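PDB 5I4A: protein argonaute from Marinitoga piezophila, which uses short guide RNAs bearing a 5'-hydroxyl to bind complementary targets and cleaves single-stranded DNA, possibly in defence against invading mobile genetic elements. Local coordinates for residues S304-Q307 / F308-Q312; I383-I386 / D387-V390; K322-V325 / F326-A329; D633-W636 / K637-I640; V419-M422 / G423-P427. All blocks are in the same frame, centred on the assembly; numbering follows the deposited sequence.

Interaction 1 of 5, residues S304-Q307 / F308-Q312; sequences SKKQ and FFEVQ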
# COMPACT_ATOMS: atom_id res chain seq x y z
N SER A 304 6.38 -7.23 -34.69
CA SER A 304 6.59 -7.96 -35.93
C SER A 304 5.73 -7.33 -37.02
O SER A 304 4.80 -6.57 -36.73
CB SER A 304 6.24 -9.45 -35.79
OG SER A 304 4.87 -9.62 -35.46
N LYS A 305 6.08 -7.64 -38.27
CA LYS A 305 5.20 -7.28 -39.38
C LYS A 305 3.82 -7.91 -39.19
O LYS A 305 2.80 -7.28 -39.48
CB LYS A 305 5.81 -7.72 -40.71
CG LYS A 305 7.01 -6.90 -41.15
CD LYS A 305 6.61 -5.48 -41.52
CE LYS A 305 7.77 -4.71 -42.13
NZ LYS A 305 7.36 -3.36 -42.60
N LYS A 306 3.77 -9.15 -38.70
CA LYS A 306 2.49 -9.83 -38.51
C LYS A 306 1.60 -9.05 -37.55
O LYS A 306 0.42 -8.83 -37.82
CB LYS A 306 2.71 -11.25 -38.00
CG LYS A 306 1.43 -12.06 -37.89
CD LYS A 306 1.43 -12.97 -36.67
CE LYS A 306 1.78 -14.40 -37.04
NZ LYS A 306 1.71 -15.30 -35.86
N GLN A 307 2.16 -8.63 -36.41
CA GLN A 307 1.38 -7.88 -35.43
C GLN A 307 0.81 -6.61 -36.05
O GLN A 307 -0.34 -6.24 -35.78
CB GLN A 307 2.23 -7.55 -34.21
CG GLN A 307 1.47 -6.80 -33.13
CD GLN A 307 2.39 -6.02 -32.23
OE1 GLN A 307 3.12 -5.14 -32.67
NE2 GLN A 307 2.36 -6.33 -30.94
N PHE A 308 1.60 -5.93 -36.89
CA PHE A 308 1.10 -4.75 -37.58
C PHE A 308 -0.14 -5.08 -38.40
O PHE A 308 -1.16 -4.38 -38.33
CB PHE A 308 2.19 -4.15 -38.47
CG PHE A 308 1.69 -3.07 -39.39
CD1 PHE A 308 1.62 -1.76 -38.96
CD2 PHE A 308 1.28 -3.37 -40.68
CE1 PHE A 308 1.16 -0.76 -39.80
CE2 PHE A 308 0.81 -2.39 -41.53
CZ PHE A 308 0.75 -1.08 -41.09
N PHE A 309 -0.06 -6.14 -39.21
CA PHE A 309 -1.19 -6.49 -40.06
C PHE A 309 -2.39 -6.97 -39.25
O PHE A 309 -3.54 -6.77 -39.67
CB PHE A 309 -0.77 -7.55 -41.08
CG PHE A 309 0.16 -7.02 -42.15
CD1 PHE A 309 -0.28 -6.07 -43.05
CD2 PHE A 309 1.46 -7.48 -42.25
CE1 PHE A 309 0.57 -5.58 -44.03
CE2 PHE A 309 2.31 -7.00 -43.22
CZ PHE A 309 1.87 -6.05 -44.11
N GLU A 310 -2.15 -7.57 -38.08
CA GLU A 310 -3.25 -7.98 -37.22
C GLU A 310 -4.09 -6.79 -36.76
O GLU A 310 -5.29 -6.93 -36.51
CB GLU A 310 -2.72 -8.74 -36.00
CG GLU A 310 -2.07 -10.07 -36.31
CD GLU A 310 -1.50 -10.73 -35.06
OE1 GLU A 310 -1.71 -10.18 -33.96
OE2 GLU A 310 -0.85 -11.78 -35.18
N VAL A 311 -3.47 -5.61 -36.63
CA VAL A 311 -4.12 -4.44 -36.08
C VAL A 311 -4.24 -3.31 -37.10
O VAL A 311 -4.58 -2.18 -36.74
CB VAL A 311 -3.40 -3.94 -34.81
CG1 VAL A 311 -3.34 -5.05 -33.77
CG2 VAL A 311 -2.00 -3.46 -35.16
N GLN A 312 -3.97 -3.59 -38.38
CA GLN A 312 -3.91 -2.53 -39.38
C GLN A 312 -5.25 -1.82 -39.54
O GLN A 312 -5.29 -0.60 -39.69
CB GLN A 312 -3.44 -3.11 -40.71
CG GLN A 312 -3.22 -2.07 -41.79
CD GLN A 312 -2.83 -2.68 -43.12
OE1 GLN A 312 -3.05 -3.87 -43.35
NE2 GLN A 312 -2.24 -1.88 -43.99
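Ser304 opens this helical turn with two bonds: its carbonyl O accepts from Phe308 N at 3.3 Å, and its side chain is the N-cap, OG accepting from Gln307 N at 3.0 Å. The torsion that puts OG between the backbone N and the carbonyl carbon (chi1 62°) brings the hydroxyl oxygen over the helix start. Lys305 O takes the next amide, Phe309 N, at 3.1 Å, and also touches ring atom CD2 of Phe309. Lys306 O accepts from Glu310 N at 2.9 Å, while its bent side chain crosses that of Glu310. There Lys306 CD lies a tight and in detail doubtful 3.0 Å from Glu310 OE2; Lys306 NZ is 4.4 Å from the same oxygen, beyond salt-bridge range, though the opposite charges may still attract. Glu310 OE1 faces Lys404 NZ in a long, weak ion pair. Gln307 O closes the segment, receiving a weak bond from Val311 N and packing against Val311 CG2 at 3.3 Å. The buried amide of Gln307 is satisfied by Ser303 N, Leu378 O and Asp380. Around Mid-domain helix 305-310, Phe308 meets Phe302 of strand 295-302 edge-to-face, and Val311 rests on Lys404 and Glu408 of helix 404-409.

Interaction 2 of 5, residues I383-I386 / D387-V390; sequences IGNI and DPLV. With nucleotides of chain B.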
# COMPACT_ATOMS: atom_id res chain seq x y z
N ILE A 383 3.04 -8.34 -20.12
CA ILE A 383 4.41 -8.80 -19.92
C ILE A 383 4.67 -8.94 -18.43
O ILE A 383 4.48 -7.99 -17.67
CB ILE A 383 5.41 -7.84 -20.58
CG1 ILE A 383 5.20 -7.82 -22.10
CG2 ILE A 383 6.83 -8.24 -20.24
CD1 ILE A 383 6.03 -6.79 -22.81
N GLY A 384 5.12 -10.13 -18.02
CA GLY A 384 5.39 -10.36 -16.61
C GLY A 384 6.59 -9.58 -16.11
O GLY A 384 6.59 -9.08 -14.98
N ASN A 385 7.63 -9.47 -16.94
CA ASN A 385 8.84 -8.72 -16.59
C ASN A 385 9.07 -7.67 -17.67
O ASN A 385 9.71 -7.93 -18.69
CB ASN A 385 10.04 -9.64 -16.44
CG ASN A 385 11.31 -8.88 -16.08
OD1 ASN A 385 11.25 -7.75 -15.61
ND2 ASN A 385 12.45 -9.52 -16.28
N ILE A 386 8.57 -6.45 -17.43
CA ILE A 386 8.69 -5.37 -18.40
C ILE A 386 9.94 -4.52 -18.18
O ILE A 386 10.19 -3.60 -18.96
CB ILE A 386 7.42 -4.50 -18.38
CG1 ILE A 386 7.20 -3.85 -19.75
CG2 ILE A 386 7.51 -3.45 -17.28
CD1 ILE A 386 5.78 -3.40 -20.00
N ASP A 387 10.73 -4.82 -17.15
CA ASP A 387 11.96 -4.07 -16.90
C ASP A 387 12.89 -4.01 -18.10
O ASP A 387 13.38 -2.91 -18.41
CB ASP A 387 12.69 -4.66 -15.68
CG ASP A 387 12.11 -4.18 -14.36
OD1 ASP A 387 11.65 -3.02 -14.30
OD2 ASP A 387 12.11 -4.96 -13.39
N PRO A 388 13.18 -5.10 -18.82
CA PRO A 388 14.07 -4.98 -19.99
C PRO A 388 13.59 -3.99 -21.02
O PRO A 388 14.40 -3.23 -21.57
CB PRO A 388 14.10 -6.41 -20.55
CG PRO A 388 13.80 -7.28 -19.39
CD PRO A 388 12.82 -6.51 -18.55
N LEU A 389 12.28 -3.96 -21.31
CA LEU A 389 11.75 -3.03 -22.29
C LEU A 389 12.08 -1.59 -21.91
O LEU A 389 12.57 -0.81 -22.74
CB LEU A 389 10.25 -3.23 -22.44
CG LEU A 389 9.51 -2.26 -23.36
CD1 LEU A 389 10.06 -2.32 -24.78
CD2 LEU A 389 8.01 -2.55 -23.36
N VAL A 390 11.82 -1.22 -20.65
CA VAL A 390 12.16 0.12 -20.18
C VAL A 390 13.67 0.31 -20.18
O VAL A 390 14.18 1.37 -20.58
CB VAL A 390 11.56 0.35 -18.78
CG1 VAL A 390 11.81 1.77 -18.31
CG2 VAL A 390 10.08 0.02 -18.78
O5' U B 1 1.36 0.24 -18.02
C5' U B 1 1.60 0.50 -19.40
C4' U B 1 1.20 -0.67 -20.27
O4' U B 1 2.13 -1.77 -20.06
C3' U B 1 -0.20 -1.23 -20.02
O3' U B 1 -0.80 -1.61 -21.25
C2' U B 1 0.07 -2.47 -19.16
O2' U B 1 -0.91 -3.49 -19.29
C1' U B 1 1.43 -2.94 -19.68
N1 U B 1 2.22 -3.62 -18.65
C2 U B 1 2.69 -4.90 -18.88
O2 U B 1 2.48 -5.51 -19.91
N3 U B 1 3.42 -5.44 -17.84
C4 U B 1 3.71 -4.84 -16.63
O4 U B 1 4.38 -5.44 -15.79
C5 U B 1 3.19 -3.51 -16.48
C6 U B 1 2.48 -2.97 -17.47
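Ile383 O receives the N3-H of the guide's first nucleotide, U1 of chain B, at 2.8 Å. Beside it runs a second, nearly straight bond, from Ile383 N to the O2 of the same uracil at 2.9 Å and 178°, so that one residue of the backbone grips two neighbouring positions of the base edge. Three residues on, Ile386 adds an apolar touch: its CD1 lies over the face of the uracil, 3.6 Å from C2. CG1 of Ile386 stands roughly anti to the backbone N (chi1 -152°), which carries CD1 towards the base. The same CG1 meets Leu389 CD2 at 3.9 Å on the first turn of helix 387-392, the two side chains crossing at a slant. Asn385 caps the entry to this helix. Its OD1 accepts a weak bond from Asp387 N at 3.4 Å, its amide plane stands nearly at right angles to the Asp387 carboxylate, and the amide also crosses the ring of Pro388, OD1 lying 3.6 Å from Pro388 CD. Val390 N returns to Ile386 O through a weak backbone bond. Outside the turn, Asp387 OD1 takes a weak bond from Tyr634 N, and Leu389 and Val390 lean on Leu399 of strand 398-403. Both polar contacts with the base are made by the main chain: the Mid-domain loop pairs its N-H and C=O with an acceptor and a donor of the uracil, which is consistent with a pocket that anchors the 5' nucleotide of the guide.

Interaction 3 of 5, residues K322-V325 / F326-A329; sequences KHSV and FYRA
Tyr327 and Lys322 make the close-packed side of this turn: Lys322 CA sits over the face of the tyrosine ring, 3.9 Å from its centroid, as a CH-pi contact. Ser324 OG comes to the edge of the same ring, 3.3 Å from Tyr327 CD2. Farther out, the Lys322 chain slants across the phenol, its CD 3.6 Å from Tyr327 OH, a hydroxyl bound to Phe319 O. Ser324 is the N-cap of helix 325-333: OG, held between the backbone N and the carbonyl carbon (chi1 71°), accepts a weak bond from Phe326 N and is also bonded to Leu318 O, which ties the cap to the preceding helix 312-320. Ser324 O receives Arg328 N at 2.9 Å, and Val325 O receives Ala329 N. Phe326 turns inward, meeting Phe319 edge-to-face and packing on Ile415 and Val419 of helix 412-424. The solvent side is looser, with His323, the Lys322 tip and Arg328 all exposed. There the bent Arg328 chain folds back over the helix start; its NH1 donates to His323 O at 2.7 Å, bent to 133°, while one face of the guanidinium lies against Val325 CA.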
# COMPACT_ATOMS: atom_id res chain seq x y z
N LYS A 322 -8.38 11.45 -39.53
CA LYS A 322 -7.94 12.60 -38.74
C LYS A 322 -9.04 13.14 -37.81
O LYS A 322 -8.82 14.18 -37.17
CB LYS A 322 -7.45 13.72 -39.65
CG LYS A 322 -6.28 13.34 -40.57
CD LYS A 322 -5.04 12.92 -39.79
CE LYS A 322 -3.91 12.53 -40.73
NZ LYS A 322 -3.46 13.66 -41.59
N HIS A 323 -10.20 12.48 -37.75
CA HIS A 323 -11.27 12.84 -36.82
C HIS A 323 -11.69 11.66 -35.96
O HIS A 323 -12.81 11.66 -35.43
CB HIS A 323 -12.46 13.41 -37.59
CG HIS A 323 -12.13 14.64 -38.38
ND1 HIS A 323 -11.86 15.85 -37.79
CD2 HIS A 323 -12.03 14.84 -39.72
CE1 HIS A 323 -11.60 16.75 -38.73
NE2 HIS A 323 -11.69 16.16 -39.90
N SER A 324 -10.82 10.67 -35.81
CA SER A 324 -11.09 9.52 -34.94
C SER A 324 -11.18 9.95 -33.48
O SER A 324 -10.94 11.11 -33.15
CB SER A 324 -10.00 8.47 -35.10
OG SER A 324 -8.78 8.91 -34.51
N VAL A 325 -11.53 9.00 -32.61
CA VAL A 325 -11.58 9.28 -31.18
C VAL A 325 -10.21 9.70 -30.66
O VAL A 325 -10.11 10.52 -29.73
CB VAL A 325 -12.14 8.06 -30.42
CG1 VAL A 325 -11.33 6.81 -30.74
CG2 VAL A 325 -12.18 8.31 -28.92
N PHE A 326 -9.13 9.17 -31.25
CA PHE A 326 -7.79 9.57 -30.83
C PHE A 326 -7.54 11.05 -31.11
O PHE A 326 -7.01 11.77 -30.25
CB PHE A 326 -6.74 8.70 -31.55
CG PHE A 326 -5.32 9.02 -31.16
CD1 PHE A 326 -4.72 8.36 -30.10
CD2 PHE A 326 -4.59 9.97 -31.86
CE1 PHE A 326 -3.42 8.66 -29.74
CE2 PHE A 326 -3.29 10.26 -31.50
CZ PHE A 326 -2.70 9.61 -30.44
N TYR A 327 -7.91 11.52 -32.30
CA TYR A 327 -7.68 12.92 -32.65
C TYR A 327 -8.65 13.84 -31.92
O TYR A 327 -8.29 14.97 -31.58
CB TYR A 327 -7.80 13.12 -34.16
CG TYR A 327 -6.66 12.53 -34.95
CD1 TYR A 327 -5.48 13.24 -35.14
CD2 TYR A 327 -6.77 11.27 -35.52
CE1 TYR A 327 -4.44 12.71 -35.87
CE2 TYR A 327 -5.73 10.73 -36.25
CZ TYR A 327 -4.57 11.45 -36.42
OH TYR A 327 -3.53 10.92 -37.15
N ARG A 328 -9.88 13.39 -31.68
CA ARG A 328 -10.82 14.21 -30.92
C ARG A 328 -10.38 14.33 -29.47
O ARG A 328 -10.52 15.40 -28.86
CB ARG A 328 -12.23 13.63 -31.01
CG ARG A 328 -12.79 13.60 -32.43
CD ARG A 328 -14.31 13.46 -32.43
NE ARG A 328 -14.78 12.31 -31.67
CZ ARG A 328 -14.83 11.07 -32.16
NH1 ARG A 328 -14.43 10.83 -33.40
NH2 ARG A 328 -15.27 10.08 -31.39
N ALA A 329 -9.82 13.26 -28.90
CA ALA A 329 -9.31 13.32 -27.54
C ALA A 329 -8.16 14.31 -27.42
O ALA A 329 -8.10 15.10 -26.47
CB ALA A 329 -8.86 11.93 -27.08

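Interaction 4 of 5, residues D633-W636 / K637-I640; sequences DYEW and KLYI. With nucleotides of chain B.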
# COMPACT_ATOMS: atom_id res chain seq x y z
N ASP A 633 12.95 -1.51 -10.46
CA ASP A 633 14.16 -0.88 -10.98
C ASP A 633 13.87 0.04 -12.16
O ASP A 633 14.48 1.11 -12.29
CB ASP A 633 15.16 -1.95 -11.38
CG ASP A 633 15.75 -2.68 -10.19
OD1 ASP A 633 16.16 -2.01 -9.21
OD2 ASP A 633 15.80 -3.92 -10.24
N TYR A 634 12.95 -0.37 -13.04
CA TYR A 634 12.63 0.41 -14.23
C TYR A 634 11.14 0.53 -14.52
O TYR A 634 10.75 1.50 -15.18
CB TYR A 634 13.31 -0.20 -15.47
CG TYR A 634 14.81 -0.19 -15.43
CD1 TYR A 634 15.54 0.89 -15.91
CD2 TYR A 634 15.51 -1.28 -14.91
CE1 TYR A 634 16.91 0.89 -15.88
CE2 TYR A 634 16.89 -1.28 -14.88
CZ TYR A 634 17.59 -0.19 -15.36
OH TYR A 634 18.96 -0.19 -15.33
N GLU A 635 10.31 -0.40 -14.06
CA GLU A 635 8.90 -0.42 -14.43
C GLU A 635 8.19 0.87 -14.04
O GLU A 635 7.27 1.31 -14.74
CB GLU A 635 8.21 -1.62 -13.79
CG GLU A 635 6.74 -1.77 -14.12
CD GLU A 635 6.08 -2.87 -13.32
OE1 GLU A 635 4.90 -2.71 -12.94
OE2 GLU A 635 6.75 -3.89 -13.06
N TRP A 636 8.61 1.51 -12.94
CA TRP A 636 7.94 2.71 -12.48
C TRP A 636 8.02 3.85 -13.49
O TRP A 636 7.20 4.77 -13.43
CB TRP A 636 8.52 3.17 -11.14
CG TRP A 636 9.97 3.57 -11.20
CD1 TRP A 636 11.05 2.81 -10.85
CD2 TRP A 636 10.49 4.85 -11.61
NE1 TRP A 636 12.21 3.53 -11.03
CE2 TRP A 636 11.89 4.78 -11.49
CE3 TRP A 636 9.91 6.04 -12.06
CZ2 TRP A 636 12.72 5.86 -11.81
CZ3 TRP A 636 10.73 7.10 -12.38
CH2 TRP A 636 12.12 7.00 -12.26
N LYS A 637 8.99 3.80 -14.41
CA LYS A 637 9.09 4.83 -15.44
C LYS A 637 7.88 4.83 -16.37
O LYS A 637 7.65 5.83 -17.06
CB LYS A 637 10.37 4.65 -16.25
CG LYS A 637 11.62 5.27 -15.64
CD LYS A 637 12.75 5.32 -16.66
CE LYS A 637 13.83 6.32 -16.28
NZ LYS A 637 14.75 5.79 -15.23
N LEU A 638 7.13 3.74 -16.41
CA LEU A 638 5.92 3.68 -17.22
C LEU A 638 4.76 4.45 -16.60
O LEU A 638 3.80 4.77 -17.31
CB LEU A 638 5.49 2.22 -17.42
CG LEU A 638 6.52 1.27 -18.03
CD1 LEU A 638 5.96 -0.14 -18.10
CD2 LEU A 638 6.93 1.77 -19.41
N TYR A 639 4.82 4.73 -15.30
CA TYR A 639 3.71 5.35 -14.59
C TYR A 639 4.02 6.75 -14.09
O TYR A 639 3.10 7.58 -14.01
CB TYR A 639 3.30 4.48 -13.40
CG TYR A 639 3.33 2.99 -13.67
CD1 TYR A 639 2.55 2.43 -14.68
CD2 TYR A 639 4.11 2.14 -12.90
CE1 TYR A 639 2.57 1.07 -14.92
CE2 TYR A 639 4.13 0.77 -13.13
CZ TYR A 639 3.36 0.25 -14.15
OH TYR A 639 3.37 -1.11 -14.39
N ILE A 640 5.27 7.02 -13.76
CA ILE A 640 5.70 8.26 -13.11
C ILE A 640 6.44 9.09 -14.15
O ILE A 640 7.52 8.68 -14.61
CB ILE A 640 6.58 7.97 -11.89
CG1 ILE A 640 5.87 7.02 -10.92
CG2 ILE A 640 6.99 9.25 -11.19
CD1 ILE A 640 4.51 7.51 -10.46
O5' U B 1 1.36 0.24 -18.02
C5' U B 1 1.60 0.50 -19.40
C4' U B 1 1.20 -0.67 -20.27
O4' U B 1 2.13 -1.77 -20.06
C3' U B 1 -0.20 -1.23 -20.02
O3' U B 1 -0.80 -1.61 -21.25
C2' U B 1 0.07 -2.47 -19.16
O2' U B 1 -0.91 -3.49 -19.29
C1' U B 1 1.43 -2.94 -19.68
N1 U B 1 2.22 -3.62 -18.65
C2 U B 1 2.69 -4.90 -18.88
O2 U B 1 2.48 -5.51 -19.91
N3 U B 1 3.42 -5.44 -17.84
C4 U B 1 3.71 -4.84 -16.63
O4 U B 1 4.38 -5.44 -15.79
C5 U B 1 3.19 -3.51 -16.48
C6 U B 1 2.48 -2.97 -17.47
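Tyr639 reaches back across the turn to Glu635. Its CB passes 3.9 Å from Trp636 O, and along one flank of the ring CD2 and CE2 run beside Glu635 O. On the other flank CD1 and, closer, CE1, at 3.4 Å, approach O5' of U1 of chain B, while Leu638 CB lies over one ring face. CZ is near Glu635 OE1, and at the tip OH donates to that oxygen at 2.6 Å, on its anti side and 23° out of the carboxylate plane, and sits 3.2 Å from C5 of U1 of chain B. The carboxylate stands 76° to the ring. This turn belongs to the C-terminal end of the PIWI domain, after helix 621-631 of its RNase H fold. In it Lys637 N, Leu638 N and Tyr639 N each bond to the carbonyl three residues earlier, and Trp636 O also accepts from Ile640 N. Lys637 CG lies over the six-membered ring of Trp636, 3.8 Å from the centroid, and Ile640 CB meets the edge at CE3. Ile640, its side chain about 9 Å from that of Asn627, an inferred manganese ligand, packs on Ile625. Lys628 makes a cation-pi contact with the Tyr639 ring.

Interaction 5 of 5, residues V419-M422 / G423-P427; sequences VYKM and GNFIP. With nucleotides of chain B.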
# COMPACT_ATOMS: atom_id res chain seq x y z
N VAL A 419 -4.45 8.95 -24.38
CA VAL A 419 -4.04 10.29 -24.78
C VAL A 419 -3.84 11.18 -23.56
O VAL A 419 -2.94 12.03 -23.53
CB VAL A 419 -5.05 10.90 -25.76
CG1 VAL A 419 -4.62 12.29 -26.18
CG2 VAL A 419 -5.21 10.00 -26.98
N TYR A 420 -4.68 11.00 -22.53
CA TYR A 420 -4.49 11.75 -21.30
C TYR A 420 -3.13 11.46 -20.68
O TYR A 420 -2.41 12.37 -20.26
CB TYR A 420 -5.62 11.43 -20.31
CG TYR A 420 -5.48 12.17 -18.99
CD1 TYR A 420 -4.69 11.67 -17.97
CD2 TYR A 420 -6.14 13.37 -18.79
CE1 TYR A 420 -4.55 12.35 -16.77
CE2 TYR A 420 -6.02 14.05 -17.59
CZ TYR A 420 -5.22 13.54 -16.59
OH TYR A 420 -5.10 14.21 -15.40
N LYS A 421 -2.77 10.17 -20.60
CA LYS A 421 -1.47 9.79 -20.05
C LYS A 421 -0.33 10.45 -20.82
O LYS A 421 0.64 10.93 -20.22
CB LYS A 421 -1.32 8.27 -20.08
CG LYS A 421 0.05 7.78 -19.64
CD LYS A 421 0.14 6.27 -19.68
CE LYS A 421 1.45 5.80 -19.05
NZ LYS A 421 1.56 4.32 -18.96
N MET A 422 -0.44 10.48 -22.15
CA MET A 422 0.58 11.14 -22.96
C MET A 422 0.72 12.61 -22.58
O MET A 422 1.84 13.11 -22.39
CB MET A 422 0.24 11.00 -24.44
CG MET A 422 0.35 9.58 -24.96
SD MET A 422 -0.09 9.52 -26.71
CE MET A 422 0.16 7.78 -27.04
N GLY A 423 -0.41 13.31 -22.45
CA GLY A 423 -0.35 14.68 -21.97
C GLY A 423 0.27 14.79 -20.60
O GLY A 423 1.08 15.68 -20.34
N ASN A 424 -0.09 13.86 -19.70
CA ASN A 424 0.50 13.82 -18.37
C ASN A 424 2.02 13.70 -18.43
O ASN A 424 2.72 14.21 -17.55
CB ASN A 424 -0.10 12.64 -17.59
CG ASN A 424 -0.27 12.93 -16.12
OD1 ASN A 424 -0.56 14.06 -15.72
ND2 ASN A 424 -0.11 11.91 -15.29
N PHE A 425 2.56 13.03 -19.45
CA PHE A 425 3.99 12.79 -19.57
C PHE A 425 4.73 13.89 -20.32
O PHE A 425 5.95 13.78 -20.51
CB PHE A 425 4.25 11.44 -20.25
CG PHE A 425 4.33 10.29 -19.29
CD1 PHE A 425 3.19 9.82 -18.65
CD2 PHE A 425 5.54 9.66 -19.03
CE1 PHE A 425 3.26 8.75 -17.78
CE2 PHE A 425 5.61 8.59 -18.16
CZ PHE A 425 4.47 8.14 -17.53
N ILE A 426 4.04 14.93 -20.77
CA ILE A 426 4.67 16.09 -21.40
C ILE A 426 4.85 17.16 -20.32
O ILE A 426 3.85 17.69 -19.82
CB ILE A 426 3.85 16.61 -22.58
CG1 ILE A 426 3.84 15.58 -23.71
CG2 ILE A 426 4.41 17.94 -23.07
CD1 ILE A 426 2.82 15.85 -24.79
N PRO A 427 6.08 17.49 -19.93
CA PRO A 427 6.27 18.42 -18.81
C PRO A 427 5.74 19.82 -19.07
O PRO A 427 5.43 20.53 -18.11
CB PRO A 427 7.79 18.43 -18.60
CG PRO A 427 8.37 17.91 -19.88
CD PRO A 427 7.36 16.95 -20.43
P A B 2 -2.38 -1.39 -21.46
OP1 A B 2 -3.09 -2.22 -20.46
OP2 A B 2 -2.70 -1.54 -22.90
O5' A B 2 -2.62 0.13 -21.05
C5' A B 2 -1.99 1.20 -21.74
C4' A B 2 -2.59 2.52 -21.33
O4' A B 2 -3.94 2.60 -21.84
C3' A B 2 -2.73 2.72 -19.83
O3' A B 2 -1.55 3.18 -19.21
C2' A B 2 -3.90 3.69 -19.74
O2' A B 2 -3.49 5.01 -20.04
C1' A B 2 -4.79 3.18 -20.87
N9 A B 2 -5.72 2.14 -20.41
C8 A B 2 -5.65 0.79 -20.64
N7 A B 2 -6.62 0.10 -20.10
C5 A B 2 -7.39 1.06 -19.46
C6 A B 2 -8.56 0.99 -18.69
N6 A B 2 -9.21 -0.15 -18.43
N1 A B 2 -9.06 2.14 -18.19
C2 A B 2 -8.42 3.29 -18.45
N3 A B 2 -7.31 3.48 -19.16
C4 A B 2 -6.84 2.32 -19.64
P U B 3 -1.23 2.77 -17.69
OP1 U B 3 0.00 3.47 -17.25
OP2 U B 3 -1.32 1.30 -17.57
O5' U B 3 -2.45 3.40 -16.89
C5' U B 3 -2.98 2.74 -15.76
C4' U B 3 -4.29 3.35 -15.33
O4' U B 3 -5.34 2.96 -16.26
C3' U B 3 -4.80 2.90 -13.98
O3' U B 3 -4.22 3.65 -12.92
C2' U B 3 -6.30 3.09 -14.09
O2' U B 3 -6.65 4.45 -13.90
C1' U B 3 -6.54 2.73 -15.56
N1 U B 3 -6.89 1.30 -15.71
C2 U B 3 -8.12 0.86 -15.24
O2 U B 3 -8.94 1.59 -14.71
N3 U B 3 -8.36 -0.48 -15.42
C4 U B 3 -7.52 -1.40 -16.00
O4 U B 3 -7.88 -2.58 -16.09
C5 U B 3 -6.27 -0.88 -16.46
C6 U B 3 -6.01 0.42 -16.30
O HOH W 1 -2.86 14.54 -13.94
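Lys421, on helix 412-424 near its C-terminal end, lies side by side with Phe425, the two side chains pointing the same way; Lys421 CE is 3.7 Å from Phe425 CE1. The lysine is extended from end to end, with CG anti to the backbone N (chi1 175°), and this delivers its ammonium group to the guide backbone. NZ bonds to OP1 of U3 of chain B at 2.5 Å, so short that the exact length is doubtful, and makes a weak bond of 3.3 Å to O3' of A2 of chain B, so it sits at the phosphodiester linking the two nucleotides. A third partner, Leu638 O, fixes the group from the protein side. The next shell is the helix itself. Gly423 N bonds to Val419 O, Asn424 N to Tyr420 O at 2.8 Å, and Phe425 N to Lys421 O at 2.9 Å and also, weakly, to Met422 O. A water joins the side chains of Tyr420 and Asn424, lying 2.7 Å from Tyr420 OH and donating to Asn424 OD1. Farther out, Val419 packs on helix 325-333, Met422 on Met374 and Ile376 of strand 374-379, and Phe425 on Ile398 and Gln400. A buried lysine carried by a helix against the parallel sheet and turned to a guide phosphate is consistent with the Mid domain's role in holding the 5' region of the guide.

How the interactions relate
Along the chain the order is interaction 1, 3, 2, 5 and then 4; the first four lie in the Mid domain and interaction 4 in PIWI. Interactions 2 and 4 have centres 10 Å apart and close round U1 of the guide, joined by Asp387 at Tyr634 and by Val390 against Leu638. Interaction 5, 15 Å from interaction 4 between centres, touches it where Phe425 packs on the 637-640 backbone, so the guide's 5' end is held where the two domains meet. Interaction 3 touches interaction 5 through Phe326 and Val419, linking helices 325-333 and 412-424. Interaction 1 touches none, its centre 21 Å or more from the others, at the Mid domain's outer part.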